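Local coordinates for nucleoside diphosphate kinase family protein (Babesia bovis, PDB 3JS9) that probably transfers the terminal phosphate of nucleoside triphosphates to nucleoside diphosphates through a phosphohistidine intermediate, with magnesium as cofactor, at residues R11-V16 with C80-G85. Residues are numbered along the deposited sequence; the frame is centred on the assembly and turned at random.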
ATOM      1  N   ARG A  11     -11.295  26.097   2.913  1.00 24.84           N
ATOM      2  CA  ARG A  11     -11.617  24.908   3.668  1.00 23.97           C
ATOM      3  C   ARG A  11     -12.742  24.212   2.945  1.00 23.75           C
ATOM      4  O   ARG A  11     -13.690  24.882   2.498  1.00 24.37           O
ATOM      5  CB  ARG A  11     -12.094  25.275   5.058  1.00 23.51           C
ATOM      6  CG  ARG A  11     -10.978  25.679   5.951  1.00 25.98           C
ATOM      7  CD  ARG A  11     -11.463  26.280   7.260  1.00 27.88           C
ATOM      8  NE  ARG A  11     -10.311  26.547   8.113  1.00 28.69           N
ATOM      9  CZ  ARG A  11     -10.372  26.893   9.394  1.00 29.99           C
ATOM     10  NH1 ARG A  11     -11.553  27.002  10.014  1.00 31.93           N
ATOM     11  NH2 ARG A  11      -9.240  27.102  10.058  1.00 27.61           N
ATOM     12  N   THR A  12     -12.675  22.879   2.872  1.00 22.44           N
ATOM     13  CA  THR A  12     -13.701  22.114   2.211  1.00 20.83           C
ATOM     14  C   THR A  12     -14.290  21.034   3.119  1.00 20.61           C
ATOM     15  O   THR A  12     -13.613  20.494   4.012  1.00 20.82           O
ATOM     16  CB  THR A  12     -13.192  21.510   0.884  1.00 21.40           C
ATOM     17  OG1 THR A  12     -14.312  20.994   0.159  1.00 23.28           O
ATOM     18  CG2 THR A  12     -12.153  20.383   1.102  1.00 18.52           C
ATOM     19  N   TYR A  13     -15.559  20.721   2.909  1.00 19.08           N
ATOM     20  CA  TYR A  13     -16.183  19.723   3.732  1.00 18.04           C
ATOM     21  C   TYR A  13     -16.140  18.402   2.972  1.00 18.04           C
ATOM     22  O   TYR A  13     -16.566  18.326   1.806  1.00 17.82           O
ATOM     23  CB  TYR A  13     -17.600  20.140   4.095  1.00 17.49           C
ATOM     24  CG  TYR A  13     -18.321  19.060   4.848  1.00 16.79           C
ATOM     25  CD1 TYR A  13     -17.926  18.717   6.135  1.00 15.99           C
ATOM     26  CD2 TYR A  13     -19.371  18.335   4.251  1.00 15.03           C
ATOM     27  CE1 TYR A  13     -18.555  17.679   6.830  1.00 15.80           C
ATOM     28  CE2 TYR A  13     -20.010  17.303   4.941  1.00 15.01           C
ATOM     29  CZ  TYR A  13     -19.596  16.984   6.232  1.00 16.03           C
ATOM     30  OH  TYR A  13     -20.209  15.960   6.930  1.00 17.31           O
ATOM     31  N   ILE A  14     -15.595  17.372   3.614  1.00 17.13           N
ATOM     32  CA  ILE A  14     -15.477  16.052   2.989  1.00 16.71           C
ATOM     33  C   ILE A  14     -16.208  15.040   3.909  1.00 17.13           C
ATOM     34  O   ILE A  14     -15.977  15.022   5.124  1.00 15.86           O
ATOM     35  CB  ILE A  14     -13.947  15.629   2.774  1.00 16.49           C
ATOM     36  CG1 ILE A  14     -13.113  16.690   2.019  1.00 15.63           C
ATOM     37  CG2 ILE A  14     -13.794  14.188   2.184  1.00 15.14           C
ATOM     38  CD1 ILE A  14     -13.395  16.918   0.488  1.00 10.00           C
ATOM     39  N   MET A  15     -17.045  14.178   3.329  1.00 17.47           N
ATOM     40  CA  MET A  15     -17.836  13.279   4.143  1.00 18.50           C
ATOM     41  C   MET A  15     -17.876  11.837   3.614  1.00 18.88           C
ATOM     42  O   MET A  15     -18.350  11.558   2.495  1.00 20.32           O
ATOM     43  CB  MET A  15     -19.254  13.836   4.327  1.00 18.15           C
ATOM     44  CG  MET A  15     -20.142  12.952   5.210  1.00 20.07           C
ATOM     45  SD  MET A  15     -21.830  13.568   5.537  1.00 23.33           S
ATOM     46  CE  MET A  15     -22.407  13.854   3.837  1.00 14.68           C
ATOM     47  N   VAL A  16     -17.364  10.914   4.405  1.00 17.74           N
ATOM     48  CA  VAL A  16     -17.508   9.516   4.056  1.00 16.96           C
ATOM     49  C   VAL A  16     -18.966   9.167   4.344  1.00 17.57           C
ATOM     50  O   VAL A  16     -19.430   9.334   5.485  1.00 17.86           O
ATOM     51  CB  VAL A  16     -16.594   8.606   4.890  1.00 16.05           C
ATOM     52  CG1 VAL A  16     -16.729   7.149   4.422  1.00 14.39           C
ATOM     53  CG2 VAL A  16     -15.182   9.095   4.782  1.00 14.53           C
ATOM     54  N   CYS A  80     -17.239  12.707   9.107  1.00 17.56           N
ATOM     55  CA  CYS A  80     -17.174  14.117   8.714  1.00 17.38           C
ATOM     56  C   CYS A  80     -15.788  14.664   8.880  1.00 18.31           C
ATOM     57  O   CYS A  80     -15.148  14.388   9.897  1.00 19.27           O
ATOM     58  CB  CYS A  80     -18.089  14.968   9.599  1.00 17.07           C
ATOM     59  SG  CYS A  80     -19.785  14.353   9.832  1.00 17.78           S
ATOM     60  N   MET A  81     -15.344  15.487   7.920  1.00 18.54           N
ATOM     61  CA  MET A  81     -14.021  16.133   7.954  1.00 18.46           C
ATOM     62  C   MET A  81     -14.086  17.516   7.364  1.00 18.19           C
ATOM     63  O   MET A  81     -14.934  17.776   6.506  1.00 18.70           O
ATOM     64  CB  MET A  81     -12.981  15.339   7.141  1.00 18.06           C
ATOM     65  CG  MET A  81     -12.675  13.952   7.712  1.00 18.35           C
ATOM     66  SD  MET A  81     -11.868  12.970   6.448  1.00 21.95           S
ATOM     67  CE  MET A  81     -13.274  12.294   5.498  1.00 17.58           C
ATOM     68  N   ILE A  82     -13.203  18.402   7.828  1.00 17.82           N
ATOM     69  CA  ILE A  82     -12.908  19.653   7.118  1.00 17.56           C
ATOM     70  C   ILE A  82     -11.404  19.666   6.873  1.00 17.12           C
ATOM     71  O   ILE A  82     -10.637  19.363   7.773  1.00 17.44           O
ATOM     72  CB  ILE A  82     -13.263  20.906   7.930  1.00 17.15           C
ATOM     73  CG1 ILE A  82     -14.766  21.021   8.111  1.00 17.21           C
ATOM     74  CG2 ILE A  82     -12.667  22.198   7.282  1.00 16.30           C
ATOM     75  CD1 ILE A  82     -15.166  22.242   9.011  1.00 15.51           C
ATOM     76  N   TRP A  83     -11.011  20.021   5.656  1.00 16.92           N
ATOM     77  CA  TRP A  83      -9.625  20.080   5.239  1.00 16.73           C
ATOM     78  C   TRP A  83      -9.303  21.469   4.707  1.00 17.49           C
ATOM     79  O   TRP A  83     -10.123  22.079   4.021  1.00 17.06           O
ATOM     80  CB  TRP A  83      -9.363  19.032   4.158  1.00 16.28           C
ATOM     81  CG  TRP A  83      -9.367  17.644   4.670  1.00 14.45           C
ATOM     82  CD1 TRP A  83     -10.442  16.794   4.747  1.00 13.58           C
ATOM     83  CD2 TRP A  83      -8.249  16.932   5.205  1.00 12.29           C
ATOM     84  NE1 TRP A  83     -10.051  15.595   5.287  1.00 11.99           N
ATOM     85  CE2 TRP A  83      -8.713  15.658   5.594  1.00 10.89           C
ATOM     86  CE3 TRP A  83      -6.898  17.253   5.406  1.00 10.67           C
ATOM     87  CZ2 TRP A  83      -7.873  14.693   6.156  1.00  9.48           C
ATOM     88  CZ3 TRP A  83      -6.060  16.292   5.971  1.00 11.86           C
ATOM     89  CH2 TRP A  83      -6.552  15.020   6.334  1.00  8.32           C
ATOM     90  N   GLU A  84      -8.081  21.930   4.980  1.00 18.51           N
ATOM     91  CA  GLU A  84      -7.676  23.286   4.690  1.00 19.58           C
ATOM     92  C   GLU A  84      -6.496  23.338   3.734  1.00 19.69           C
ATOM     93  O   GLU A  84      -5.588  22.510   3.828  1.00 20.56           O
ATOM     94  CB  GLU A  84      -7.327  24.002   6.003  1.00 19.98           C
ATOM     95  CG  GLU A  84      -6.777  25.404   5.849  1.00 22.78           C
ATOM     96  CD  GLU A  84      -6.599  26.097   7.174  1.00 29.43           C
ATOM     97  OE1 GLU A  84      -5.449  26.189   7.663  1.00 30.57           O
ATOM     98  OE2 GLU A  84      -7.619  26.559   7.734  1.00 33.78           O
ATOM     99  N   GLY A  85      -6.488  24.322   2.832  1.00 19.22           N
ATOM    100  CA  GLY A  85      -5.311  24.570   1.988  1.00 19.21           C
ATOM    101  C   GLY A  85      -5.627  25.471   0.800  1.00 19.44           C
ATOM    102  O   GLY A  85      -6.789  25.771   0.554  1.00 19.81           O
TER
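R11 opens the antiparallel pairing by gripping E84 side-on: NE and NH2 both donate to the single oxygen OE2, with R11 NE 2.7 Å from E84 OE2. Guanidinium and carboxylate are nearly coplanar (17° apart), and the two side chains lie side by side, pointing the same way. T12 and W83, whose side chains take the other face, form a hydrogen-bonded pair: T12 N to W83 O (2.9 Å) and W83 N to T12 O.

Y13 CG lies anti to its backbone N (chi1 175°), and beyond it the ring meets C80, with CE1 3.9 Å from C80 CB; I82 CG1 and C80 CB both sit at the ring edge. The ring stacks on W138, and the Y13 side chain lies close to H123, the predicted phosphohistidine. I14 closes the second backbone pair, with M81, and sets CG1 3.8 Å from W83 CD1, the two side chains crossing at about a right angle. M81 bends at chi3 (-85°), and its CE touches both I14 CG2 and V16 CG2 (3.8 Å to the latter). A weak bond from W83 NE1 to M81 SD ties neighbours on this face.

These neighbouring central strands of the ferredoxin-like core thus divide their chemistry: backbone bonds fix the register, apolar and aromatic side chains pack under helix 26-36 on one face and helix 128-138 on the other, and the ion pair is left to the more exposed end.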